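Local coordinates for protein Pgp2 (Campylobacter jejuni subsp. jejuni, PDB 6XJ6) that probably trims peptidoglycan peptides as an LD-carboxypeptidase of the YkuD family and directs helical cell shape, binding peptidoglycan through a pocket on its accessory NTF2-like domain, at residues 166-170 with 171-175. Sequence-based numbering, arbitrary orientation.
Sequences IRAKK and DQIAS
Lys169 O accepts a hydrogen bond from Ile173 N at 3.0 Å with an N-H...O angle of 168°, and Lys170 O one from Ala174 N at 3.0 Å; these i to i+4 bonds open helix 170-188, with Lys169 as its N-cap residue. Over this first turn Lys169 and Gln172 run side by side in the same direction. Gln172 puts its amide against CB and CG of Lys169, OE1 reaching Lys169 CG at 3.7 Å, while the lysine bends at chi2 (-62°) and carries its ammonium away from the helix. A water bridges the loop and the helix, donating to Arg167 O (2.9 Å) and to Gln172 OE1 (3.0 Å). The apolar link is Ala168 CB against Ile173 CD1 at 3.8 Å, reached because CG1 stands anti to the carbonyl carbon (chi1 -68°) and the chain runs straight to CD1. Tyr250 of strand 249-260 touches both residues, and its OH hydrogen-bonds Gln172 OE1 and Lys169 N. Lys170 NZ hydrogen-bonds Gly14 O, and Asp171 OD1 forms a salt bridge with Lys6 NZ of helix 6-13. The chemistry thus joins loop to helix start, with one glutamine oxygen gripped by water and tyrosine, which should fix its amide rotation.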
ATOM      1  N   ILE A 166      10.195   9.228  -1.845  1.00 19.83           N
ATOM      2  CA  ILE A 166       8.983   9.371  -1.051  1.00 21.05           C
ATOM      3  C   ILE A 166       9.232   8.688   0.282  1.00 17.22           C
ATOM      4  O   ILE A 166       9.510   7.486   0.328  1.00 18.75           O
ATOM      5  CB  ILE A 166       7.769   8.765  -1.772  1.00 19.98           C
ATOM      6  CG1 ILE A 166       7.619   9.394  -3.164  1.00 22.35           C
ATOM      7  CG2 ILE A 166       6.503   8.946  -0.956  1.00 20.80           C
ATOM      8  CD1 ILE A 166       7.597  10.902  -3.178  1.00 25.06           C
ATOM      9  N   ARG A 167       9.170   9.457   1.367  1.00 20.13           N
ATOM     10  CA  ARG A 167       9.352   8.892   2.692  1.00 20.18           C
ATOM     11  C   ARG A 167       8.264   9.383   3.630  1.00 18.74           C
ATOM     12  O   ARG A 167       7.834  10.540   3.560  1.00 20.95           O
ATOM     13  CB  ARG A 167      10.717   9.250   3.261  1.00 20.91           C
ATOM     14  CG  ARG A 167      11.883   8.723   2.437  1.00 22.22           C
ATOM     15  CD  ARG A 167      11.966   7.198   2.436  1.00 23.08           C
ATOM     16  NE  ARG A 167      13.161   6.751   1.726  1.00 24.07           N
ATOM     17  CZ  ARG A 167      13.225   6.520   0.417  1.00 23.08           C
ATOM     18  NH1 ARG A 167      12.152   6.661  -0.351  1.00 21.00           N
ATOM     19  NH2 ARG A 167      14.370   6.133  -0.130  1.00 26.24           N
ATOM     20  N   ALA A 168       7.824   8.483   4.503  1.00 17.39           N
ATOM     21  CA  ALA A 168       6.862   8.842   5.528  1.00 18.32           C
ATOM     22  C   ALA A 168       7.494   9.793   6.534  1.00 21.74           C
ATOM     23  O   ALA A 168       8.713   9.794   6.753  1.00 24.17           O
ATOM     24  CB  ALA A 168       6.368   7.592   6.245  1.00 17.57           C
ATOM     25  N   LYS A 169       6.647  10.611   7.150  1.00 21.26           N
ATOM     26  CA  LYS A 169       7.064  11.565   8.165  1.00 23.27           C
ATOM     27  C   LYS A 169       6.351  11.240   9.469  1.00 24.03           C
ATOM     28  O   LYS A 169       5.176  10.867   9.470  1.00 23.60           O
ATOM     29  CB  LYS A 169       6.751  13.007   7.728  1.00 26.93           C
ATOM     30  CG  LYS A 169       7.366  13.393   6.380  1.00 37.11           C
ATOM     31  CD  LYS A 169       8.890  13.323   6.403  1.00 48.65           C
ATOM     32  CE  LYS A 169       9.476  13.259   4.999  1.00 55.19           C
ATOM     33  NZ  LYS A 169      10.947  13.016   5.034  1.00 62.31           N
ATOM     34  N   LYS A 170       7.076  11.382  10.579  1.00 21.11           N
ATOM     35  CA  LYS A 170       6.531  10.999  11.877  1.00 20.32           C
ATOM     36  C   LYS A 170       5.257  11.775  12.196  1.00 18.26           C
ATOM     37  O   LYS A 170       4.277  11.200  12.685  1.00 19.00           O
ATOM     38  CB  LYS A 170       7.602  11.209  12.950  1.00 22.95           C
ATOM     39  CG  LYS A 170       7.155  10.959  14.370  1.00 27.74           C
ATOM     40  CD  LYS A 170       8.325  11.172  15.335  1.00 29.39           C
ATOM     41  CE  LYS A 170       7.921  11.061  16.812  1.00 30.44           C
ATOM     42  NZ  LYS A 170       9.036  11.472  17.707  1.00 34.38           N
ATOM     43  N   ASP A 171       5.244  13.079  11.909  1.00 20.54           N
ATOM     44  CA  ASP A 171       4.067  13.886  12.215  1.00 21.48           C
ATOM     45  C   ASP A 171       2.864  13.433  11.404  1.00 18.94           C
ATOM     46  O   ASP A 171       1.729  13.471  11.891  1.00 19.39           O
ATOM     47  CB  ASP A 171       4.353  15.359  11.939  1.00 25.24           C
ATOM     48  CG  ASP A 171       3.182  16.254  12.297  1.00 33.73           C
ATOM     49  OD1 ASP A 171       3.010  16.549  13.500  1.00 36.79           O
ATOM     50  OD2 ASP A 171       2.429  16.652  11.377  1.00 37.68           O
ATOM     51  N   GLN A 172       3.098  13.004  10.159  1.00 20.38           N
ATOM     52  CA  GLN A 172       2.012  12.553   9.294  1.00 19.40           C
ATOM     53  C   GLN A 172       1.463  11.204   9.747  1.00 17.49           C
ATOM     54  O   GLN A 172       0.245  10.992   9.757  1.00 18.65           O
ATOM     55  CB  GLN A 172       2.506  12.473   7.845  1.00 20.81           C
ATOM     56  CG  GLN A 172       2.823  13.832   7.224  1.00 23.92           C
ATOM     57  CD  GLN A 172       3.524  13.742   5.867  1.00 24.13           C
ATOM     58  OE1 GLN A 172       3.869  12.658   5.389  1.00 24.04           O
ATOM     59  NE2 GLN A 172       3.741  14.894   5.245  1.00 28.10           N
ATOM     60  N   ILE A 173       2.343  10.267  10.105  1.00 18.30           N
ATOM     61  CA  ILE A 173       1.867   8.984  10.608  1.00 16.97           C
ATOM     62  C   ILE A 173       1.061   9.186  11.882  1.00 16.19           C
ATOM     63  O   ILE A 173      -0.008   8.595  12.062  1.00 18.17           O
ATOM     64  CB  ILE A 173       3.048   8.018  10.810  1.00 17.93           C
ATOM     65  CG1 ILE A 173       3.633   7.641   9.449  1.00 20.49           C
ATOM     66  CG2 ILE A 173       2.618   6.794  11.619  1.00 18.74           C
ATOM     67  CD1 ILE A 173       4.761   6.655   9.515  1.00 23.72           C
ATOM     68  N   ALA A 174       1.560  10.033  12.784  1.00 17.48           N
ATOM     69  CA  ALA A 174       0.868  10.261  14.047  1.00 19.46           C
ATOM     70  C   ALA A 174      -0.491  10.913  13.829  1.00 18.44           C
ATOM     71  O   ALA A 174      -1.483  10.531  14.467  1.00 18.42           O
ATOM     72  CB  ALA A 174       1.735  11.122  14.960  1.00 20.83           C
ATOM     73  N   SER A 175      -0.556  11.916  12.951  1.00 18.78           N
ATOM     74  CA  SER A 175      -1.836  12.565  12.699  1.00 19.70           C
ATOM     75  C   SER A 175      -2.816  11.602  12.040  1.00 18.90           C
ATOM     76  O   SER A 175      -4.008  11.595  12.369  1.00 21.56           O
ATOM     77  CB  SER A 175      -1.646  13.826  11.857  1.00 23.63           C
ATOM     78  OG  SER A 175      -1.308  13.515  10.517  1.00 26.31           O
TER
HETATM   79  O   HOH W   1       5.219  11.518   2.960  1.00 26.03           O